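Local coordinates for protein cytolethal distending toxin subunit B (Escherichia coli, PDB 2F1N) that nicks DNA as the endonuclease subunit of a tripartite toxin, very probably damaging the DNA of intoxicated cells and inducing G2/M cell cycle arrest, at residues I208-T214 against L237-I241. Numbering follows the deposited sequence.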
ATOM      1  N   ILE A 208       2.021  -7.818 -10.134  1.00 15.61           N
ATOM      2  CA  ILE A 208       0.913  -8.735  -9.816  1.00 16.52           C
ATOM      3  C   ILE A 208      -0.386  -7.946  -9.931  1.00 16.31           C
ATOM      4  O   ILE A 208      -0.689  -7.111  -9.087  1.00 16.65           O
ATOM      5  CB  ILE A 208       1.118  -9.359  -8.393  1.00 16.44           C
ATOM      6  CG1 ILE A 208       2.519  -9.948  -8.275  1.00 20.81           C
ATOM      7  CG2 ILE A 208       0.077 -10.469  -8.060  1.00 16.42           C
ATOM      8  CD1 ILE A 208       3.013 -10.002  -6.860  1.00 27.86           C
ATOM      9  N   SER A 209      -1.170  -8.225 -10.969  1.00 16.15           N
ATOM     10  CA  SER A 209      -2.358  -7.409 -11.266  1.00 16.72           C
ATOM     11  C   SER A 209      -3.535  -8.300 -11.539  1.00 16.73           C
ATOM     12  O   SER A 209      -3.357  -9.427 -12.028  1.00 16.81           O
ATOM     13  CB  SER A 209      -2.124  -6.478 -12.465  1.00 16.92           C
ATOM     14  OG  SER A 209      -1.627  -7.223 -13.554  1.00 21.64           O
ATOM     15  N   PRO A 210      -4.745  -7.810 -11.239  1.00 16.47           N
ATOM     16  CA  PRO A 210      -5.944  -8.629 -11.467  1.00 17.16           C
ATOM     17  C   PRO A 210      -6.343  -8.600 -12.951  1.00 18.17           C
ATOM     18  O   PRO A 210      -6.025  -7.693 -13.700  1.00 16.61           O
ATOM     19  CB  PRO A 210      -7.002  -7.968 -10.579  1.00 18.49           C
ATOM     20  CG  PRO A 210      -6.642  -6.497 -10.579  1.00 14.84           C
ATOM     21  CD  PRO A 210      -5.086  -6.480 -10.687  1.00 15.30           C
ATOM     22  N   ALA A 211      -7.058  -9.629 -13.379  1.00 19.65           N
ATOM     23  CA  ALA A 211      -7.475  -9.655 -14.763  1.00 20.92           C
ATOM     24  C   ALA A 211      -8.544  -8.574 -15.106  1.00 21.59           C
ATOM     25  O   ALA A 211      -8.648  -8.075 -16.281  1.00 23.71           O
ATOM     26  CB  ALA A 211      -7.889 -11.051 -15.141  1.00 20.90           C
ATOM     27  N   ALA A 212      -9.251  -8.126 -14.077  1.00 20.02           N
ATOM     28  CA  ALA A 212     -10.374  -7.224 -14.238  1.00 18.56           C
ATOM     29  C   ALA A 212      -9.976  -5.784 -14.027  1.00 18.56           C
ATOM     30  O   ALA A 212      -8.884  -5.522 -13.516  1.00 17.63           O
ATOM     31  CB  ALA A 212     -11.486  -7.631 -13.262  1.00 19.52           C
ATOM     32  N   ALA A 213     -10.877  -4.864 -14.395  1.00 17.00           N
ATOM     33  CA  ALA A 213     -10.711  -3.468 -14.128  1.00 16.98           C
ATOM     34  C   ALA A 213     -10.802  -3.214 -12.628  1.00 16.73           C
ATOM     35  O   ALA A 213     -11.486  -3.987 -11.898  1.00 17.44           O
ATOM     36  CB  ALA A 213     -11.781  -2.694 -14.821  1.00 18.52           C
ATOM     37  N   THR A 214     -10.107  -2.169 -12.181  1.00 14.98           N
ATOM     38  CA  THR A 214     -10.066  -1.861 -10.742  1.00 14.43           C
ATOM     39  C   THR A 214     -10.753  -0.544 -10.461  1.00 15.58           C
ATOM     40  O   THR A 214     -10.806  -0.089  -9.307  1.00 16.49           O
ATOM     41  CB  THR A 214      -8.615  -1.795 -10.167  1.00 14.47           C
ATOM     42  OG1 THR A 214      -7.921  -0.691 -10.751  1.00 13.45           O
ATOM     43  CG2 THR A 214      -7.820  -3.005 -10.513  1.00 14.60           C
ATOM     44  N   LEU A 237       2.209 -15.449  -6.454  1.00 24.15           N
ATOM     45  CA  LEU A 237       1.135 -14.581  -5.965  1.00 22.41           C
ATOM     46  C   LEU A 237       0.185 -14.228  -7.057  1.00 20.92           C
ATOM     47  O   LEU A 237       0.579 -14.133  -8.222  1.00 18.96           O
ATOM     48  CB  LEU A 237       1.691 -13.287  -5.346  1.00 22.63           C
ATOM     49  CG  LEU A 237       2.599 -13.454  -4.137  1.00 22.30           C
ATOM     50  CD1 LEU A 237       3.342 -12.122  -3.877  1.00 25.93           C
ATOM     51  CD2 LEU A 237       1.767 -13.882  -2.912  1.00 23.75           C
ATOM     52  N   GLN A 238      -1.081 -14.015  -6.685  1.00 20.38           N
ATOM     53  CA  GLN A 238      -2.073 -13.560  -7.657  1.00 19.81           C
ATOM     54  C   GLN A 238      -2.916 -12.439  -7.073  1.00 18.10           C
ATOM     55  O   GLN A 238      -3.108 -12.340  -5.866  1.00 17.97           O
ATOM     56  CB  GLN A 238      -2.970 -14.718  -8.165  1.00 22.16           C
ATOM     57  CG  GLN A 238      -2.147 -15.801  -8.910  1.00 29.57           C
ATOM     58  CD  GLN A 238      -2.395 -15.884 -10.427  1.00 37.95           C
ATOM     59  OE1 GLN A 238      -1.490 -15.593 -11.237  1.00 41.71           O
ATOM     60  NE2 GLN A 238      -3.598 -16.328 -10.811  1.00 40.57           N
ATOM     61  N   ALA A 239      -3.355 -11.556  -7.932  1.00 16.39           N
ATOM     62  CA  ALA A 239      -4.236 -10.441  -7.506  1.00 16.42           C
ATOM     63  C   ALA A 239      -5.678 -10.676  -7.948  1.00 16.64           C
ATOM     64  O   ALA A 239      -5.916 -11.219  -9.034  1.00 17.91           O
ATOM     65  CB  ALA A 239      -3.736  -9.145  -8.142  1.00 15.35           C
ATOM     66  N   GLY A 240      -6.646 -10.236  -7.150  1.00 15.90           N
ATOM     67  CA  GLY A 240      -8.032 -10.310  -7.583  1.00 16.17           C
ATOM     68  C   GLY A 240      -8.838  -9.168  -7.016  1.00 15.82           C
ATOM     69  O   GLY A 240      -8.349  -8.446  -6.133  1.00 17.42           O
ATOM     70  N   ILE A 241     -10.068  -8.996  -7.512  1.00 13.81           N
ATOM     71  CA  ILE A 241     -10.900  -7.908  -7.008  1.00 13.95           C
ATOM     72  C   ILE A 241     -11.591  -8.399  -5.737  1.00 14.75           C
ATOM     73  O   ILE A 241     -12.296  -9.427  -5.774  1.00 15.04           O
ATOM     74  CB  ILE A 241     -11.940  -7.481  -8.062  1.00 13.12           C
ATOM     75  CG1 ILE A 241     -11.299  -7.125  -9.413  1.00 15.63           C
ATOM     76  CG2 ILE A 241     -12.757  -6.270  -7.489  1.00 15.90           C
ATOM     77  CD1 ILE A 241     -10.115  -6.100  -9.309  1.00 16.66           C
TER
HETATM   78  O   HOH W   1      -2.678 -11.986 -10.688  1.00 22.04           O
HETATM   79  O   HOH W   2      -7.558 -11.753 -11.286  1.00 28.09           O
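Segment 208-214, leaving edge strand 205-208 of one sheet, runs alongside strand 237-241, an edge of the other sheet, in the same direction and approaches closest at Pro210 and Ala239, whose CA atoms are 4.7 Å apart. Two waters replace direct backbone pairing: one is held by Ser209 O (3.0 Å) and Ala239 N (2.9 Å), the other by Ala211 N (3.0 Å) and Ala239 O (2.8 Å). The example illustrates a principle: Ala239 reaches through water the partners it would bind directly in a parallel pair. Pro210 CA adds a CH...O contact to Ala239 O at 3.6 Å.

Apolar side chains lie between the segments. Ile208 CD1 meets Leu237 CD1 at 3.7 Å, Ala239 CB lies 3.9 Å from Pro210 CD, and Ile241 CD1 reaches Pro210 CG at 3.7 Å; Val257 on strand 257-261 also touches Pro210 and Ile241. Hydrated backbone beside apolar side chains thus closes one margin of the DNase I-like sandwich, joining its two sheets without merging them.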